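Local atomic coordinates of F420-dependent methylenetetrahydromethanopterin dehydrogenase (Methanopyrus kandleri, PDB entry 1U6I), a protein that catalyses the reversible, coenzyme F420-dependent reduction of methenyltetrahydromethanopterin to methylenetetrahydromethanopterin, a step of methanogenesis from CO(2). Residues 153-158 and 260-265; 201-206 and 249-254. One frame throughout, in Å; residues are numbered along the deposited sequence.

Interaction 1: residues 153-158 and 260-265; sequences VFRVVQ and AVLRTP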
loop_
_atom_site.group_PDB
_atom_site.type_symbol
_atom_site.label_atom_id
_atom_site.label_comp_id
_atom_site.label_asym_id
_atom_site.label_seq_id
_atom_site.Cartn_x
_atom_site.Cartn_y
_atom_site.Cartn_z
ATOM N N VAL A 153 5.744 14.211 18.599
ATOM C CA VAL A 153 5.050 15.224 19.385
ATOM C C VAL A 153 4.864 14.782 20.846
ATOM O O VAL A 153 5.089 15.569 21.770
ATOM C CB VAL A 153 3.677 15.557 18.760
ATOM C CG1 VAL A 153 2.853 16.392 19.717
ATOM C CG2 VAL A 153 3.876 16.312 17.463
ATOM N N PHE A 154 4.462 13.528 21.053
ATOM C CA PHE A 154 4.256 13.009 22.406
ATOM C C PHE A 154 5.554 12.983 23.228
ATOM O O PHE A 154 5.530 13.157 24.454
ATOM C CB PHE A 154 3.641 11.600 22.352
ATOM C CG PHE A 154 2.136 11.587 22.131
ATOM C CD1 PHE A 154 1.484 10.412 21.762
ATOM C CD2 PHE A 154 1.369 12.733 22.321
ATOM C CE1 PHE A 154 0.095 10.379 21.582
ATOM C CE2 PHE A 154 -0.024 12.701 22.144
ATOM C CZ PHE A 154 -0.652 11.519 21.777
ATOM N N ARG A 155 6.683 12.776 22.555
ATOM C CA ARG A 155 7.976 12.739 23.230
ATOM C C ARG A 155 8.265 14.118 23.793
ATOM O O ARG A 155 8.844 14.240 24.868
ATOM C CB ARG A 155 9.085 12.329 22.260
ATOM C CG ARG A 155 10.476 12.248 22.890
ATOM C CD ARG A 155 11.003 10.827 22.922
ATOM N NE ARG A 155 10.996 10.215 21.593
ATOM C CZ ARG A 155 10.880 8.908 21.385
ATOM N NH1 ARG A 155 10.876 8.428 20.151
ATOM N NH2 ARG A 155 10.768 8.084 22.419
ATOM N N VAL A 156 7.861 15.153 23.060
ATOM C CA VAL A 156 8.053 16.533 23.497
ATOM C C VAL A 156 7.236 16.741 24.759
ATOM O O VAL A 156 7.685 17.386 25.711
ATOM C CB VAL A 156 7.550 17.546 22.436
ATOM C CG1 VAL A 156 7.711 18.979 22.951
ATOM C CG2 VAL A 156 8.308 17.358 21.129
ATOM N N VAL A 157 6.022 16.193 24.750
ATOM C CA VAL A 157 5.104 16.300 25.877
ATOM C C VAL A 157 5.694 15.554 27.072
ATOM O O VAL A 157 5.706 16.071 28.190
ATOM C CB VAL A 157 3.710 15.716 25.504
ATOM C CG1 VAL A 157 2.753 15.792 26.688
ATOM C CG2 VAL A 157 3.139 16.489 24.335
ATOM N N GLN A 158 6.191 14.342 26.836
ATOM C CA GLN A 158 6.799 13.564 27.906
ATOM C C GLN A 158 7.942 14.350 28.553
ATOM O O GLN A 158 8.013 14.462 29.773
ATOM C CB GLN A 158 7.358 12.250 27.367
ATOM C CG GLN A 158 8.205 11.491 28.386
ATOM C CD GLN A 158 9.073 10.438 27.742
ATOM O OE1 GLN A 158 9.102 10.309 26.518
ATOM N NE2 GLN A 158 9.787 9.674 28.559
ATOM N N ALA A 260 17.286 2.625 13.730
ATOM C CA ALA A 260 17.527 3.842 14.493
ATOM C C ALA A 260 16.274 4.324 15.221
ATOM O O ALA A 260 16.168 5.495 15.562
ATOM C CB ALA A 260 18.033 4.935 13.558
ATOM N N VAL A 261 15.325 3.430 15.468
ATOM C CA VAL A 261 14.107 3.826 16.153
ATOM C C VAL A 261 14.423 4.253 17.581
ATOM O O VAL A 261 14.861 3.443 18.403
ATOM C CB VAL A 261 13.065 2.670 16.173
ATOM C CG1 VAL A 261 11.797 3.115 16.923
ATOM C CG2 VAL A 261 12.723 2.252 14.750
ATOM N N LEU A 262 14.201 5.531 17.873
ATOM C CA LEU A 262 14.461 6.066 19.204
ATOM C C LEU A 262 13.393 5.617 20.209
ATOM O O LEU A 262 12.197 5.614 19.916
ATOM C CB LEU A 262 14.511 7.596 19.141
ATOM C CG LEU A 262 14.761 8.410 20.418
ATOM C CD1 LEU A 262 16.118 8.065 21.012
ATOM C CD2 LEU A 262 14.691 9.896 20.083
ATOM N N ARG A 263 13.849 5.220 21.392
ATOM C CA ARG A 263 12.977 4.791 22.477
ATOM C C ARG A 263 13.552 5.407 23.756
ATOM O O ARG A 263 14.721 5.198 24.072
ATOM C CB ARG A 263 12.963 3.262 22.584
ATOM C CG ARG A 263 12.573 2.556 21.302
ATOM C CD ARG A 263 12.501 1.045 21.470
ATOM N NE ARG A 263 12.335 0.388 20.171
ATOM C CZ ARG A 263 11.169 0.054 19.618
ATOM N NH1 ARG A 263 11.150 -0.527 18.426
ATOM N NH2 ARG A 263 10.027 0.273 20.255
ATOM N N THR A 264 12.742 6.186 24.470
ATOM C CA THR A 264 13.190 6.825 25.702
ATOM C C THR A 264 12.297 6.392 26.864
ATOM O O THR A 264 11.484 7.176 27.370
ATOM C CB THR A 264 13.193 8.376 25.562
ATOM O OG1 THR A 264 11.885 8.840 25.214
ATOM C CG2 THR A 264 14.162 8.807 24.476
ATOM N N PRO A 265 12.439 5.125 27.299
ATOM C CA PRO A 265 11.662 4.537 28.399
ATOM C C PRO A 265 12.067 5.045 29.771
ATOM O O PRO A 265 13.160 5.576 29.944
ATOM C CB PRO A 265 11.926 3.046 28.241
ATOM C CG PRO A 265 13.362 3.032 27.782
ATOM C CD PRO A 265 13.371 4.130 26.735
#
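Arg155 and Gln158, one turn apart on helix 153-168, reach across to Leu262 and Thr264 with CG set trans to the backbone nitrogen (chi1 -179° and 171°), which carries both chains off the helix toward the loop 260-265. Beyond CG they differ: Gln158 runs on extended, whereas Arg155 bends at chi2 and chi3 and brings its guanidinium up to the loop. There Arg155 NH1 donates to Leu262 O at 3.1 Å, a bent bond from above the carbonyl plane, and Arg155 NH2 donates to Thr264 OG1, also at 3.1 Å, at the edge and somewhat tilted from the guanidinium plane. Leu262 CG lies over one face of the same group, 3.9 Å above its plane and offset toward the rim. The Gln158 amide makes the straighter bond, NE2 to Thr264 O at 3.2 Å with an N-H...O angle of 173°, the acceptor lying in the amide plane. The threonine hydroxyl accepts from Arg155 NH2 and donates a weak bond, Thr264 OG1 to Gln158 OE1 at 3.4 Å. Arg155 also forms salt bridges to Glu193 and to Asp133 of a second subunit, and the same Asp133 carboxylate accepts from Thr264 N. With two carboxylates beside it, this buried guanidinium is probably well compensated in charge, and it couples the loop after helix 227-257 to both helix 153-168 and the subunit interface.

Interaction 2: residues 201-206 and 249-254; sequences VKAMAA and DEAREL
Lys202 NZ and Glu250 OE1 form a salt bridge 2.6 Å long, with the ammonium nitrogen meeting the oxygen nearly in line with its C-O bond. Neither charge is confined to this pair: NZ also bridges to Glu239 of a fourth subunit and Glu253 of a fifth, while Glu250 binds Lys243 and Arg242 of the fourth. The lysine would thus probably remain charged amid three carboxylates. Replacing it with a methionine would probably leave these carboxylates without their shared cation, weakening the link between subunits. The two segments belong to helices 197-223 and 227-257, successive in the chain and paired as an antiparallel helical hairpin, with local axes 8.4 Å apart and 165° between their directions. Inward from the charges, the aliphatic part of Lys202 does the packing. Its chain stays extended as far as CE and turns at chi4 (-69°), with CD 3.9 Å from Leu254 CD1; the two side chains cross at about a right angle. Closer to the backbones, Ala251 CB sits 4.1 Å from Lys202 CB and meets Ala203 CB at 4.4 Å. Lys202 and Ala251 are the closest backbone pair, CA to CA 5.6 Å.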
loop_
_atom_site.group_PDB
_atom_site.type_symbol
_atom_site.label_atom_id
_atom_site.label_comp_id
_atom_site.label_asym_id
_atom_site.label_seq_id
_atom_site.Cartn_x
_atom_site.Cartn_y
_atom_site.Cartn_z
ATOM N N VAL A 201 11.231 14.536 7.553
ATOM C CA VAL A 201 10.462 15.233 6.522
ATOM C C VAL A 201 9.024 14.691 6.446
ATOM O O VAL A 201 8.057 15.463 6.426
ATOM C CB VAL A 201 11.187 15.089 5.138
ATOM C CG1 VAL A 201 10.317 15.594 4.003
ATOM C CG2 VAL A 201 12.502 15.860 5.174
ATOM N N LYS A 202 8.879 13.368 6.403
ATOM C CA LYS A 202 7.551 12.751 6.354
ATOM C C LYS A 202 6.746 13.049 7.636
ATOM O O LYS A 202 5.527 13.232 7.588
ATOM C CB LYS A 202 7.687 11.239 6.129
ATOM C CG LYS A 202 8.174 10.867 4.721
ATOM C CD LYS A 202 8.357 9.363 4.548
ATOM C CE LYS A 202 8.785 8.980 3.129
ATOM N NZ LYS A 202 7.721 9.184 2.096
ATOM N N ALA A 203 7.432 13.107 8.778
ATOM C CA ALA A 203 6.785 13.423 10.052
ATOM C C ALA A 203 6.297 14.891 10.059
ATOM O O ALA A 203 5.262 15.217 10.652
ATOM C CB ALA A 203 7.758 13.186 11.204
ATOM N N MET A 204 7.055 15.773 9.407
ATOM C CA MET A 204 6.685 17.178 9.322
ATOM C C MET A 204 5.445 17.305 8.450
ATOM O O MET A 204 4.519 18.042 8.760
ATOM C CB MET A 204 7.831 17.986 8.717
ATOM C CG MET A 204 9.038 18.140 9.632
ATOM S SD MET A 204 10.396 19.017 8.803
ATOM C CE MET A 204 9.632 20.582 8.490
ATOM N N ALA A 205 5.431 16.569 7.351
ATOM C CA ALA A 205 4.300 16.591 6.435
ATOM C C ALA A 205 3.031 16.131 7.155
ATOM O O ALA A 205 1.946 16.689 6.952
ATOM C CB ALA A 205 4.589 15.687 5.251
ATOM N N ALA A 206 3.168 15.115 8.003
ATOM C CA ALA A 206 2.029 14.598 8.753
ATOM C C ALA A 206 1.469 15.667 9.687
ATOM O O ALA A 206 0.263 15.826 9.796
ATOM C CB ALA A 206 2.447 13.379 9.550
ATOM N N ASP A 249 3.427 6.746 9.934
ATOM C CA ASP A 249 3.777 5.332 9.921
ATOM C C ASP A 249 4.956 5.120 8.975
ATOM O O ASP A 249 5.850 4.333 9.253
ATOM C CB ASP A 249 2.582 4.509 9.442
ATOM C CG ASP A 249 2.927 3.045 9.229
ATOM O OD1 ASP A 249 3.134 2.333 10.237
ATOM O OD2 ASP A 249 2.997 2.609 8.050
ATOM N N GLU A 250 4.947 5.834 7.848
ATOM C CA GLU A 250 6.011 5.754 6.851
ATOM C C GLU A 250 7.329 6.243 7.442
ATOM O O GLU A 250 8.393 5.687 7.156
ATOM C CB GLU A 250 5.659 6.612 5.636
ATOM C CG GLU A 250 5.635 5.855 4.330
ATOM C CD GLU A 250 5.143 6.702 3.156
ATOM O OE1 GLU A 250 5.741 7.770 2.885
ATOM O OE2 GLU A 250 4.162 6.283 2.503
ATOM N N ALA A 251 7.261 7.292 8.257
ATOM C CA ALA A 251 8.454 7.840 8.893
ATOM C C ALA A 251 9.019 6.834 9.886
ATOM O O ALA A 251 10.233 6.660 9.993
ATOM C CB ALA A 251 8.120 9.136 9.604
ATOM N N ARG A 252 8.127 6.173 10.614
ATOM C CA ARG A 252 8.528 5.183 11.598
ATOM C C ARG A 252 9.190 3.987 10.900
ATOM O O ARG A 252 10.198 3.460 11.384
ATOM C CB ARG A 252 7.296 4.726 12.399
ATOM C CG ARG A 252 7.561 3.771 13.555
ATOM C CD ARG A 252 8.034 4.515 14.768
ATOM N NE ARG A 252 7.991 3.705 15.980
ATOM C CZ ARG A 252 8.341 4.157 17.182
ATOM N NH1 ARG A 252 8.278 3.363 18.240
ATOM N NH2 ARG A 252 8.752 5.408 17.327
ATOM N N GLU A 253 8.628 3.555 9.768
ATOM C CA GLU A 253 9.190 2.416 9.041
ATOM C C GLU A 253 10.580 2.706 8.469
ATOM O O GLU A 253 11.383 1.789 8.308
ATOM C CB GLU A 253 8.245 1.944 7.927
ATOM C CG GLU A 253 6.977 1.250 8.429
ATOM C CD GLU A 253 7.242 -0.064 9.165
ATOM O OE1 GLU A 253 6.691 -0.254 10.269
ATOM O OE2 GLU A 253 7.993 -0.907 8.641
ATOM N N LEU A 254 10.866 3.969 8.158
ATOM C CA LEU A 254 12.191 4.323 7.656
ATOM C C LEU A 254 13.188 4.134 8.792
ATOM O O LEU A 254 14.236 3.515 8.604
ATOM C CB LEU A 254 12.230 5.766 7.140
ATOM C CG LEU A 254 11.646 5.953 5.728
ATOM C CD1 LEU A 254 11.662 7.421 5.312
ATOM C CD2 LEU A 254 12.458 5.120 4.744
#

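Overall arrangement
From the N terminus, the chain first lays down five strands of the parallel sheet with their helices and reaches residues 153-158 on helix 153-168. It then adds the sixth strand, 180-183, and enters helix 197-223, which carries residues 201-206. Helix 227-257 returns antiparallel to it, and interaction 2 closes this inner loop at residues 249-254. Only a few residues later, segment 260-265 comes back to helix 153-168, so interaction 1 closes an outer loop that encloses the whole hairpin. The centres of the two contacts lie about 14 Å apart, and Val261 packs on Arg252 where they touch. Together they tie the hairpin, the loop following it and the sheet domain, and both contacts reach the second subunit of the hexamer.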